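Coat protein (Papaya mosaic virus, PDB 4DOX) forms the protein shell of a flexible filamentous plant virus, in which its copies probably assemble around the viral RNA. Local coordinates at residues 85-89 and 90-94; 99-102 and 103-107; 153-156 and 157-161. All coordinates share one frame; numbering follows the deposited sequence.

Contact 1: residues 85-89 and 90-94; sequences PEISL and AQLAS
Gln-91 and Ser-88 bond to each other in both directions at the start of helix 89-98, forming a capping box. The Gln-91 side chain can be followed outward. Its CB lies 3.5 Å from Ser-88 O. CG is beside the backbone N (chi1 -70°), which turns the chain back over the cap. There CG meets Ser-88 OG at 3.2 Å. Beyond CG the chain is extended, and CD runs past Ser-88, 3.8 Å from both its OG and its N. The tip OE1 accepts from Ser-88 N at 3.0 Å. This donor sits above the amide carbonyl plane, 36° out of it, and not on a lone pair. OE1 also lies 3.5 Å from Glu-86 O, two acceptors that do not bond.

The return bond runs from Gln-91 N to Ser-88 OG at 3.1 Å. Ser-88 O takes the next amide, that of Leu-92, and Leu-89 O takes Ala-93 N. On the apolar side Ile-87 CG2 meets Leu-92 CD2 at 3.6 Å, the two side chains crossing at about a right angle. Leu-92 also reaches Val-59 and Leu-89 reaches Phe-66, so this side faces helix 56-70.

The chemistry implies a fixed start for the helix. The serine hydroxyl is the main acceptor for Gln-91 N, which has only a weak second bond to Ser-88 O. The neutral glutamine amide serves the N-H of the cap residue itself.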
loop_
_atom_site.group_PDB
_atom_site.type_symbol
_atom_site.label_atom_id
_atom_site.label_comp_id
_atom_site.label_asym_id
_atom_site.label_seq_id
_atom_site.Cartn_x
_atom_site.Cartn_y
_atom_site.Cartn_z
ATOM N N PRO A 85 -7.837 13.451 16.268
ATOM C CA PRO A 85 -7.637 14.908 16.253
ATOM C C PRO A 85 -6.185 15.221 16.482
ATOM O O PRO A 85 -5.480 14.506 17.237
ATOM C CB PRO A 85 -8.481 15.408 17.439
ATOM C CG PRO A 85 -9.392 14.226 17.836
ATOM C CD PRO A 85 -8.551 13.011 17.488
ATOM N N GLU A 86 -5.720 16.265 15.815
ATOM C CA GLU A 86 -4.300 16.638 15.897
ATOM C C GLU A 86 -3.324 15.610 15.284
ATOM O O GLU A 86 -2.116 15.639 15.580
ATOM C CB GLU A 86 -3.879 17.028 17.353
ATOM C CG GLU A 86 -3.578 18.574 17.582
ATOM C CD GLU A 86 -2.636 19.214 16.485
ATOM O OE1 GLU A 86 -1.832 18.456 15.830
ATOM O OE2 GLU A 86 -2.723 20.476 16.290
ATOM N N ILE A 87 -3.851 14.713 14.442
ATOM C CA ILE A 87 -3.015 13.995 13.460
ATOM C C ILE A 87 -3.647 14.150 12.088
ATOM O O ILE A 87 -4.731 13.654 11.872
ATOM C CB ILE A 87 -2.844 12.499 13.824
ATOM C CG1 ILE A 87 -2.313 12.380 15.246
ATOM C CG2 ILE A 87 -1.812 11.841 12.929
ATOM C CD1 ILE A 87 -2.350 10.993 15.787
ATOM N N SER A 88 -2.990 14.879 11.189
ATOM C CA SER A 88 -3.485 15.101 9.803
ATOM C C SER A 88 -3.008 13.958 8.917
ATOM O O SER A 88 -2.136 13.202 9.323
ATOM C CB SER A 88 -2.946 16.424 9.245
ATOM O OG SER A 88 -1.537 16.379 9.127
ATOM N N LEU A 89 -3.568 13.817 7.717
ATOM C CA LEU A 89 -3.070 12.808 6.782
ATOM C C LEU A 89 -1.599 13.089 6.450
ATOM O O LEU A 89 -0.769 12.157 6.392
ATOM C CB LEU A 89 -3.920 12.711 5.506
ATOM C CG LEU A 89 -5.390 12.287 5.695
ATOM C CD1 LEU A 89 -6.124 12.180 4.395
ATOM C CD2 LEU A 89 -5.622 10.998 6.484
ATOM N N ALA A 90 -1.256 14.364 6.271
ATOM C CA ALA A 90 0.132 14.696 5.969
ATOM C C ALA A 90 1.056 14.181 7.065
ATOM O O ALA A 90 2.156 13.741 6.774
ATOM C CB ALA A 90 0.347 16.199 5.738
ATOM N N GLN A 91 0.610 14.243 8.322
ATOM C CA GLN A 91 1.433 13.746 9.434
ATOM C C GLN A 91 1.663 12.239 9.343
ATOM O O GLN A 91 2.788 11.770 9.533
ATOM C CB GLN A 91 0.867 14.155 10.774
ATOM C CG GLN A 91 1.010 15.653 11.009
ATOM C CD GLN A 91 0.452 16.097 12.366
ATOM O OE1 GLN A 91 -0.743 16.448 12.503
ATOM N NE2 GLN A 91 1.306 16.042 13.382
ATOM N N LEU A 92 0.603 11.512 9.006
ATOM C CA LEU A 92 0.687 10.064 8.834
ATOM C C LEU A 92 1.617 9.729 7.698
ATOM O O LEU A 92 2.417 8.815 7.828
ATOM C CB LEU A 92 -0.687 9.436 8.575
ATOM C CG LEU A 92 -1.727 9.461 9.706
ATOM C CD1 LEU A 92 -3.050 8.755 9.250
ATOM C CD2 LEU A 92 -1.154 8.817 11.002
ATOM N N ALA A 93 1.538 10.494 6.608
ATOM C CA ALA A 93 2.414 10.320 5.474
ATOM C C ALA A 93 3.880 10.506 5.889
ATOM O O ALA A 93 4.791 9.766 5.413
ATOM C CB ALA A 93 2.054 11.269 4.373
ATOM N N SER A 94 4.137 11.479 6.759
ATOM C CA SER A 94 5.500 11.687 7.200
ATOM C C SER A 94 5.969 10.496 8.052
ATOM O O SER A 94 7.109 10.035 7.933
ATOM C CB SER A 94 5.600 12.996 7.951
ATOM O OG SER A 94 5.393 14.060 7.059
#

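Contact 2: residues 99-102 and 103-107; sequences SGTS and LRKFC
Phe-106 meets Ser-102, the N-cap of helix 103-108, through its backbone N and CB, while its flat ring leads away from the loop. CG is anti to the backbone N (chi1 -175°), and this carries the ring into the interior. There it meets the ring of Phe-110 at a steep tilt and touches Val-42, Ala-60 and Val-96. The other flat group, the guanidinium of Arg-104, also leads away. Its NH2 makes a salt bridge to Asp-142, and its NE bonds to Ser-72.

In this serine N-cap, Ser-102 OG accepts from Lys-105 N at 3.1 Å, with an N-H...O angle of 161°. OG sits between the backbone N and the carbonyl carbon, a rotamer that brings it over the open first turn. The carbonyl of Ser-102 takes the following amide: Phe-106 N lies 3.1 Å from Ser-102 O, tilted 18° from the carbonyl plane. One hydroxyl and one carbonyl of the same residue thus hold two successive amides of the helix.

The Thr-101 side chain lies against helices 36-48 and 89-98, at Gln-38 and Val-96, and against the loop at Pro-34. Its OG1 makes a non-bonded contact beside the turn, 3.4 Å from Lys-105 CB. The lysine chain then runs past the two hydroxyls, with CD 3.8 Å from Ser-102 OG and 3.9 Å from Thr-101 OG1.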
loop_
_atom_site.group_PDB
_atom_site.type_symbol
_atom_site.label_atom_id
_atom_site.label_comp_id
_atom_site.label_asym_id
_atom_site.label_seq_id
_atom_site.Cartn_x
_atom_site.Cartn_y
_atom_site.Cartn_z
ATOM N N SER A 99 9.791 5.594 8.326
ATOM C CA SER A 99 10.203 4.193 8.494
ATOM C C SER A 99 11.185 3.801 7.415
ATOM O O SER A 99 11.812 2.763 7.515
ATOM C CB SER A 99 9.013 3.259 8.388
ATOM O OG SER A 99 8.594 3.245 7.040
ATOM N N GLY A 100 11.276 4.603 6.363
ATOM C CA GLY A 100 12.260 4.405 5.326
ATOM C C GLY A 100 11.664 3.725 4.122
ATOM O O GLY A 100 12.364 3.455 3.164
ATOM N N THR A 101 10.361 3.430 4.165
ATOM C CA THR A 101 9.629 3.001 2.935
ATOM C C THR A 101 9.108 4.257 2.221
ATOM O O THR A 101 9.301 5.356 2.708
ATOM C CB THR A 101 8.533 1.900 3.206
ATOM O OG1 THR A 101 8.093 1.347 1.975
ATOM C CG2 THR A 101 7.285 2.435 3.937
ATOM N N SER A 102 8.507 4.097 1.058
ATOM C CA SER A 102 7.908 5.207 0.329
ATOM C C SER A 102 6.389 5.103 0.507
ATOM O O SER A 102 5.846 4.030 0.866
ATOM C CB SER A 102 8.204 5.067 -1.156
ATOM O OG SER A 102 7.537 3.889 -1.649
ATOM N N LEU A 103 5.703 6.205 0.229
ATOM C CA LEU A 103 4.268 6.272 0.405
ATOM C C LEU A 103 3.621 5.269 -0.580
ATOM O O LEU A 103 2.579 4.634 -0.291
ATOM C CB LEU A 103 3.841 7.714 0.151
ATOM C CG LEU A 103 2.387 8.156 0.168
ATOM C CD1 LEU A 103 1.666 7.771 1.494
ATOM C CD2 LEU A 103 2.350 9.641 -0.073
ATOM N N ARG A 104 4.292 5.085 -1.719
ATOM C CA ARG A 104 3.776 4.235 -2.779
ATOM C C ARG A 104 3.760 2.782 -2.350
ATOM O O ARG A 104 2.770 2.089 -2.576
ATOM C CB ARG A 104 4.586 4.424 -4.058
ATOM C CG ARG A 104 4.420 3.321 -5.114
ATOM C CD ARG A 104 3.365 3.519 -6.138
ATOM N NE ARG A 104 3.071 4.915 -6.467
ATOM C CZ ARG A 104 3.526 5.601 -7.529
ATOM N NH1 ARG A 104 4.356 5.054 -8.383
ATOM N NH2 ARG A 104 3.152 6.860 -7.726
ATOM N N LYS A 105 4.850 2.337 -1.725
ATOM C CA LYS A 105 4.960 0.951 -1.294
ATOM C C LYS A 105 3.988 0.684 -0.190
ATOM O O LYS A 105 3.401 -0.393 -0.164
ATOM C CB LYS A 105 6.392 0.579 -0.860
ATOM C CG LYS A 105 7.244 0.252 -2.025
ATOM C CD LYS A 105 8.708 0.312 -1.682
ATOM C CE LYS A 105 9.567 0.251 -2.959
ATOM N NZ LYS A 105 10.973 -0.044 -2.566
ATOM N N PHE A 106 3.824 1.638 0.726
ATOM C CA PHE A 106 2.877 1.503 1.816
ATOM C C PHE A 106 1.433 1.360 1.288
ATOM O O PHE A 106 0.673 0.517 1.754
ATOM C CB PHE A 106 2.953 2.747 2.700
ATOM C CG PHE A 106 2.084 2.681 3.958
ATOM C CD1 PHE A 106 0.867 3.367 4.031
ATOM C CD2 PHE A 106 2.489 1.946 5.068
ATOM C CE1 PHE A 106 0.069 3.310 5.178
ATOM C CE2 PHE A 106 1.683 1.900 6.251
ATOM C CZ PHE A 106 0.476 2.589 6.295
ATOM N N CYS A 107 1.037 2.204 0.331
ATOM C CA CYS A 107 -0.319 2.100 -0.236
ATOM C C CYS A 107 -0.491 0.758 -0.941
ATOM O O CYS A 107 -1.548 0.156 -0.838
ATOM C CB CYS A 107 -0.634 3.273 -1.171
ATOM S SG CYS A 107 -0.636 4.870 -0.244
#

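Contact 3: residues 153-156 and 157-161; sequences MQPP and SGLTR. Unlike the reference sequence in segment 157-161: Thr-160 (reference Ile).
Gly-158 N donates to Pro-155 O at 3.2 Å, with an N-H...O angle of 166°. The bond is straight at the hydrogen. At the acceptor, however, the donor stands well above the carbonyl plane, 67° out of it, and does not use a lone pair. This bond closes the chain over Pro-156 and Ser-157.

Pro-156 is the first of the two corner residues. Its ring locks phi near the value the turn needs at this place. Ser-157 is the second corner. Its OG is beside its own backbone N, so the hydroxyl lies back along the preceding peptide, 3.5 Å from Pro-156 C. Gly-158 then leaves the turn with a positive phi, which suits glycine.

The ring of Pro-155 faces the returning chain. Its CB lies 3.8 Å from Gly-158 O, and its CG is equally far from Gly-158 C. Further on, one branch of Leu-159 comes back to the same ring. CD2 of Leu-159 is 3.9 Å from Pro-155 CG and 4.1 Å from Pro-155 CD, the side chains crossing at a slant. Both residues also rest on Pro-112 and Asn-116 of helix 111-118. The amide of Asn-116 holds the chain leaving the turn at two points, giving ND2 to Gly-158 O and taking Thr-160 N on OD1.

The arrangement is a type I beta turn from Pro-155 to Gly-158, set at the surface in the loop between helices 111-118 and 165-172.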
loop_
_atom_site.group_PDB
_atom_site.type_symbol
_atom_site.label_atom_id
_atom_site.label_comp_id
_atom_site.label_asym_id
_atom_site.label_seq_id
_atom_site.Cartn_x
_atom_site.Cartn_y
_atom_site.Cartn_z
ATOM N N MET A 153 -1.683 -6.824 2.158
ATOM C CA MET A 153 -2.708 -7.166 3.142
ATOM C C MET A 153 -4.007 -7.515 2.426
ATOM O O MET A 153 -4.457 -6.780 1.567
ATOM C CB MET A 153 -2.896 -6.067 4.189
ATOM C CG MET A 153 -4.118 -6.312 5.083
ATOM S SD MET A 153 -4.144 -5.471 6.691
ATOM C CE MET A 153 -2.423 -5.619 7.147
ATOM N N GLN A 154 -4.586 -8.662 2.768
ATOM C CA GLN A 154 -5.808 -9.184 2.106
ATOM C C GLN A 154 -7.146 -8.853 2.801
ATOM O O GLN A 154 -7.225 -8.792 4.031
ATOM C CB GLN A 154 -5.683 -10.710 1.911
ATOM C CG GLN A 154 -4.407 -11.133 1.115
ATOM C CD GLN A 154 -4.423 -10.633 -0.318
ATOM O OE1 GLN A 154 -5.480 -10.616 -0.967
ATOM N NE2 GLN A 154 -3.268 -10.201 -0.817
ATOM N N PRO A 155 -8.212 -8.631 2.003
ATOM C CA PRO A 155 -9.491 -8.490 2.674
ATOM C C PRO A 155 -9.881 -9.796 3.391
ATOM O O PRO A 155 -9.462 -10.891 3.002
ATOM C CB PRO A 155 -10.475 -8.154 1.542
ATOM C CG PRO A 155 -9.686 -8.130 0.316
ATOM C CD PRO A 155 -8.409 -8.862 0.570
ATOM N N PRO A 156 -10.648 -9.661 4.465
ATOM C CA PRO A 156 -11.074 -10.801 5.252
ATOM C C PRO A 156 -11.778 -11.948 4.472
ATOM O O PRO A 156 -11.687 -13.080 4.936
ATOM C CB PRO A 156 -12.038 -10.176 6.278
ATOM C CG PRO A 156 -12.348 -8.754 5.759
ATOM C CD PRO A 156 -11.128 -8.373 5.012
ATOM N N SER A 157 -12.485 -11.704 3.352
ATOM C CA SER A 157 -13.099 -12.841 2.594
ATOM C C SER A 157 -12.638 -12.883 1.142
ATOM O O SER A 157 -13.329 -13.402 0.251
ATOM C CB SER A 157 -14.636 -12.817 2.639
ATOM O OG SER A 157 -15.132 -12.858 3.962
ATOM N N GLY A 158 -11.460 -12.332 0.909
ATOM C CA GLY A 158 -10.914 -12.252 -0.430
ATOM C C GLY A 158 -11.537 -11.088 -1.186
ATOM O O GLY A 158 -12.516 -10.433 -0.708
ATOM N N LEU A 159 -10.973 -10.832 -2.363
ATOM C CA LEU A 159 -11.454 -9.775 -3.233
ATOM C C LEU A 159 -12.940 -9.888 -3.561
ATOM O O LEU A 159 -13.477 -10.997 -3.653
ATOM C CB LEU A 159 -10.649 -9.794 -4.521
ATOM C CG LEU A 159 -9.147 -9.644 -4.344
ATOM C CD1 LEU A 159 -8.477 -9.640 -5.732
ATOM C CD2 LEU A 159 -8.751 -8.383 -3.470
ATOM N N THR A 160 -13.602 -8.742 -3.759
ATOM C CA THR A 160 -15.035 -8.727 -4.124
ATOM C C THR A 160 -15.244 -9.165 -5.555
ATOM O O THR A 160 -16.334 -9.592 -5.926
ATOM C CB THR A 160 -15.643 -7.363 -4.019
ATOM O OG1 THR A 160 -14.768 -6.458 -4.678
ATOM C CG2 THR A 160 -15.755 -6.966 -2.575
ATOM N N ARG A 161 -14.203 -8.962 -6.362
ATOM C CA ARG A 161 -14.020 -9.593 -7.678
ATOM C C ARG A 161 -12.526 -9.451 -8.030
ATOM O O ARG A 161 -11.788 -8.694 -7.363
ATOM C CB ARG A 161 -14.934 -8.997 -8.758
ATOM C CG ARG A 161 -14.641 -7.559 -9.109
ATOM C CD ARG A 161 -15.448 -7.094 -10.325
ATOM N NE ARG A 161 -15.354 -5.649 -10.585
ATOM C CZ ARG A 161 -14.358 -5.040 -11.240
ATOM N NH1 ARG A 161 -13.313 -5.736 -11.717
ATOM N NH2 ARG A 161 -14.410 -3.726 -11.423
#

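How the contacts relate
The three contacts follow in series along the chain. Contact 1 begins helix 89-98, contact 2 begins helix 103-108, and contact 3 lies in the long loop between helices 111-118 and 165-172. The first two are neighbours, with centres 15 Å apart and nearest atoms about 5 Å apart. Both pack against helix 56-70. Contact 3 is more remote, its centre 21 Å from that of contact 2 and 27 Å from that of contact 1, and it rests on helix 111-118. None of them touch. Together they mark two helix starts and one loop turn in a coat protein without strands.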